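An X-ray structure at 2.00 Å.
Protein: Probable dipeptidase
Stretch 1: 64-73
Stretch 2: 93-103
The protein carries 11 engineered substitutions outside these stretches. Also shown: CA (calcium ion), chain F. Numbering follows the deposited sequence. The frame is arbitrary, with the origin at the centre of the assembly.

Stretch 1, residues 64-73: ALAIFGWPEM
Stretch 2, residues 93-103: HQQEIRYKILT

The chain is extended from Ala64, as a β-strand through Ile67, with phi/psi from -72/110 to -110/123, and stays extended through Phe68 (-132/137), Gly69 (-143/157) and Trp70 (-159/176). Residues 93-103 are a regular α-helix, near -63/-42, loosening to -69/-28 at Thr103, and continuing beyond both ends. The strand and helix axes approach to 6.6 Å at 148°, so the chains run roughly antiparallel: Leu65 lies by Leu102 (CA to CA 8.2 Å), Ile67 by Gln95 (CA to CA 5.1 Å) and Gly69 by Gln94 (CA to CA 5.1 Å). Together they bury 567 Å².

The contact is apolar at the strand's start. Leu65 (chi1 m, chi2 t) and Leu102 (m, t) both point toward the partner, and Leu65 CD1 meets Leu102 CD2 at 3.4 Å; both are buried, with no polar side-chain group to satisfy. Ile67 leaves the backbone sideways, but its m, m rotamer brings CD1 within 3.8 Å of Leu102 CD1 and 4.0 Å of Tyr99 CB, while Ile67 CG2 packs 3.5 Å from Gln95 CB. Branching at CB lets this one buried residue touch successive helical turns.

Further along, long polar side chains hydrogen-bond to the backbone of Phe68 and Trp70. Arg98 (m, t, t, chi4 116°) is long enough for NH2 to donate to Phe68 O at 3.1 Å, near the guanidinium plane, while NE and NH1 are hydrogen-bonded elsewhere in the structure. Phe68 (chi1 t, chi2 85°) points away overall. Gln94 (m, t, chi3 30°) pairs with Trp70: Trp70 N donates to Gln94 OE1 at 2.9 Å, and Gln94 NE2 returns a weak bond to Trp70 O at 3.3 Å. An amide, both donor and acceptor, suits this pairing. Gly69 CA sits 3.3 Å from Gln94 OE1. Gln95 (m, t, chi3 -58°) NE2 donates to water 1 O at 2.9 Å, and Gly69 N donates weakly to water 1 O at 3.4 Å, linking the stretches. Trp70 (chi1 p) points away, its NE1 bonding Glu72 OE1 at 2.9 Å.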

# COMPACT_ATOMS: atom_id res chain seq x y z
N ALA A 64 -7.81 -4.15 -3.13
CA ALA A 64 -7.98 -2.71 -3.36
C ALA A 64 -6.96 -2.30 -4.41
O ALA A 64 -5.76 -2.45 -4.21
CB ALA A 64 -7.83 -1.92 -2.05
N LEU A 65 -7.47 -1.85 -5.56
CA LEU A 65 -6.64 -1.37 -6.67
C LEU A 65 -6.80 0.14 -6.80
O LEU A 65 -7.90 0.65 -7.02
CB LEU A 65 -7.06 -2.05 -7.97
CG LEU A 65 -7.18 -3.59 -7.86
CD1 LEU A 65 -7.70 -4.15 -9.18
CD2 LEU A 65 -5.86 -4.25 -7.51
N ALA A 66 -5.67 0.82 -6.73
CA ALA A 66 -5.67 2.25 -6.54
C ALA A 66 -5.63 3.00 -7.87
O ALA A 66 -4.84 2.67 -8.76
CB ALA A 66 -4.48 2.66 -5.68
N ILE A 67 -6.47 4.03 -7.95
CA ILE A 67 -6.34 5.12 -8.88
C ILE A 67 -5.16 5.94 -8.38
O ILE A 67 -5.25 6.62 -7.34
CB ILE A 67 -7.61 6.02 -8.87
CG1 ILE A 67 -8.89 5.22 -9.20
CG2 ILE A 67 -7.40 7.25 -9.76
CD1 ILE A 67 -8.92 4.34 -10.47
N PHE A 68 -4.06 5.88 -9.13
CA PHE A 68 -2.79 6.46 -8.67
C PHE A 68 -2.18 7.31 -9.79
O PHE A 68 -2.22 6.93 -10.97
CB PHE A 68 -1.82 5.33 -8.31
CG PHE A 68 -0.43 5.79 -7.91
CD1 PHE A 68 -0.18 6.17 -6.61
CD2 PHE A 68 0.63 5.80 -8.84
CE1 PHE A 68 1.11 6.60 -6.22
CE2 PHE A 68 1.91 6.23 -8.45
CZ PHE A 68 2.14 6.63 -7.14
N GLY A 69 -1.66 8.48 -9.41
CA GLY A 69 -0.72 9.21 -10.25
C GLY A 69 0.31 9.88 -9.35
O GLY A 69 0.05 10.10 -8.16
N TRP A 70 1.48 10.19 -9.91
CA TRP A 70 2.52 10.93 -9.19
C TRP A 70 3.48 11.59 -10.19
O TRP A 70 3.31 11.39 -11.40
CB TRP A 70 3.25 9.97 -8.23
CG TRP A 70 4.32 9.18 -8.85
CD1 TRP A 70 4.27 8.50 -10.03
CD2 TRP A 70 5.62 8.96 -8.31
NE1 TRP A 70 5.47 7.85 -10.26
CE2 TRP A 70 6.31 8.13 -9.22
CE3 TRP A 70 6.27 9.37 -7.13
CZ2 TRP A 70 7.65 7.72 -8.99
CZ3 TRP A 70 7.59 8.97 -6.91
CH2 TRP A 70 8.25 8.13 -7.83
N PRO A 71 4.47 12.40 -9.70
CA PRO A 71 5.39 13.11 -10.60
C PRO A 71 6.50 12.20 -11.14
O PRO A 71 7.68 12.38 -10.80
CB PRO A 71 5.99 14.23 -9.71
CG PRO A 71 5.26 14.12 -8.35
CD PRO A 71 4.77 12.70 -8.29
N GLU A 72 6.09 11.21 -11.93
CA GLU A 72 6.95 10.25 -12.61
C GLU A 72 8.17 10.90 -13.26
O GLU A 72 8.04 11.82 -14.07
CB GLU A 72 6.13 9.47 -13.66
CG GLU A 72 6.89 8.32 -14.33
CD GLU A 72 7.42 7.30 -13.33
OE1 GLU A 72 6.58 6.63 -12.69
OE2 GLU A 72 8.66 7.16 -13.19
N MET A 73 9.36 10.41 -12.89
CA MET A 73 10.62 10.90 -13.46
C MET A 73 11.22 9.95 -14.50
O MET A 73 12.07 10.36 -15.29
CB MET A 73 11.65 11.21 -12.36
CG MET A 73 12.23 10.01 -11.60
SD MET A 73 11.12 9.20 -10.40
CE MET A 73 10.92 10.54 -9.22
N HIS A 93 -3.49 11.97 -16.08
CA HIS A 93 -3.55 10.94 -17.13
C HIS A 93 -3.29 9.52 -16.60
O HIS A 93 -3.95 8.60 -17.01
CB HIS A 93 -2.59 11.28 -18.25
CG HIS A 93 -2.95 12.52 -19.00
ND1 HIS A 93 -2.07 13.16 -19.86
CD2 HIS A 93 -4.09 13.26 -19.02
CE1 HIS A 93 -2.66 14.23 -20.37
NE2 HIS A 93 -3.88 14.31 -19.88
N GLN A 94 -2.33 9.38 -15.69
CA GLN A 94 -2.04 8.09 -15.02
C GLN A 94 -3.29 7.60 -14.25
O GLN A 94 -3.62 6.40 -14.30
CB GLN A 94 -0.83 8.21 -14.08
CG GLN A 94 0.51 8.59 -14.73
CD GLN A 94 1.54 9.22 -13.77
OE1 GLN A 94 1.58 8.92 -12.57
NE2 GLN A 94 2.40 10.09 -14.32
N GLN A 95 -4.00 8.51 -13.57
CA GLN A 95 -5.23 8.17 -12.83
C GLN A 95 -6.32 7.74 -13.80
O GLN A 95 -7.01 6.75 -13.56
CB GLN A 95 -5.78 9.33 -12.02
CG GLN A 95 -4.92 9.89 -10.90
CD GLN A 95 -5.66 11.00 -10.17
OE1 GLN A 95 -6.08 12.00 -10.78
NE2 GLN A 95 -5.84 10.83 -8.87
N GLU A 96 -6.48 8.49 -14.88
CA GLU A 96 -7.54 8.18 -15.84
C GLU A 96 -7.32 6.81 -16.52
O GLU A 96 -8.26 6.07 -16.72
CB GLU A 96 -7.69 9.28 -16.87
CG GLU A 96 -8.29 10.59 -16.31
CD GLU A 96 -9.75 10.45 -15.84
OE1 GLU A 96 -10.57 9.77 -16.51
OE2 GLU A 96 -10.08 11.03 -14.79
N ILE A 97 -6.07 6.51 -16.88
CA ILE A 97 -5.70 5.22 -17.42
C ILE A 97 -6.10 4.10 -16.47
O ILE A 97 -6.74 3.13 -16.89
CB ILE A 97 -4.18 5.17 -17.79
CG1 ILE A 97 -3.93 6.11 -18.99
CG2 ILE A 97 -3.72 3.71 -18.09
CD1 ILE A 97 -2.51 6.26 -19.37
N ARG A 98 -5.75 4.26 -15.19
CA ARG A 98 -6.05 3.21 -14.19
C ARG A 98 -7.56 3.00 -14.01
O ARG A 98 -8.03 1.85 -13.92
CB ARG A 98 -5.30 3.47 -12.89
CG ARG A 98 -3.82 3.10 -13.04
CD ARG A 98 -2.97 3.48 -11.86
NE ARG A 98 -1.71 2.75 -11.89
CZ ARG A 98 -0.52 3.33 -12.02
NH1 ARG A 98 0.57 2.57 -12.05
NH2 ARG A 98 -0.41 4.66 -12.12
N TYR A 99 -8.32 4.09 -14.05
CA TYR A 99 -9.78 4.02 -14.04
C TYR A 99 -10.35 3.26 -15.24
O TYR A 99 -11.28 2.46 -15.10
CB TYR A 99 -10.39 5.43 -13.99
CG TYR A 99 -11.90 5.41 -13.86
CD1 TYR A 99 -12.50 5.17 -12.63
CD2 TYR A 99 -12.72 5.63 -14.97
CE1 TYR A 99 -13.89 5.15 -12.50
CE2 TYR A 99 -14.13 5.60 -14.84
CZ TYR A 99 -14.68 5.36 -13.61
OH TYR A 99 -16.04 5.33 -13.46
N LYS A 100 -9.82 3.51 -16.42
CA LYS A 100 -10.30 2.82 -17.62
C LYS A 100 -9.96 1.33 -17.58
O LYS A 100 -10.74 0.51 -18.05
CB LYS A 100 -9.73 3.46 -18.88
CG LYS A 100 -10.53 4.66 -19.39
CD LYS A 100 -9.77 5.34 -20.54
CE LYS A 100 -9.66 4.44 -21.79
NZ LYS A 100 -10.61 4.80 -22.88
N ILE A 101 -8.80 0.99 -17.02
CA ILE A 101 -8.42 -0.42 -16.83
C ILE A 101 -9.44 -1.19 -15.96
O ILE A 101 -9.90 -2.31 -16.31
CB ILE A 101 -6.98 -0.56 -16.25
CG1 ILE A 101 -5.94 -0.12 -17.29
CG2 ILE A 101 -6.69 -2.04 -15.76
CD1 ILE A 101 -4.48 -0.14 -16.76
N LEU A 102 -9.80 -0.58 -14.83
CA LEU A 102 -10.67 -1.20 -13.83
C LEU A 102 -12.10 -1.37 -14.31
O LEU A 102 -12.67 -2.45 -14.20
CB LEU A 102 -10.65 -0.40 -12.51
CG LEU A 102 -9.30 -0.37 -11.76
CD1 LEU A 102 -9.36 0.53 -10.55
CD2 LEU A 102 -8.92 -1.80 -11.34
N THR A 103 -12.69 -0.31 -14.83
CA THR A 103 -14.05 -0.43 -15.35
C THR A 103 -14.04 -1.31 -16.61
O THR A 103 -15.04 -1.97 -16.93
CB THR A 103 -14.66 0.94 -15.64
OG1 THR A 103 -13.82 1.65 -16.54
CG2 THR A 103 -14.81 1.77 -14.36
CA CA F . -5.06 16.65 -19.62
O HOH W 1 -3.93 9.53 -7.06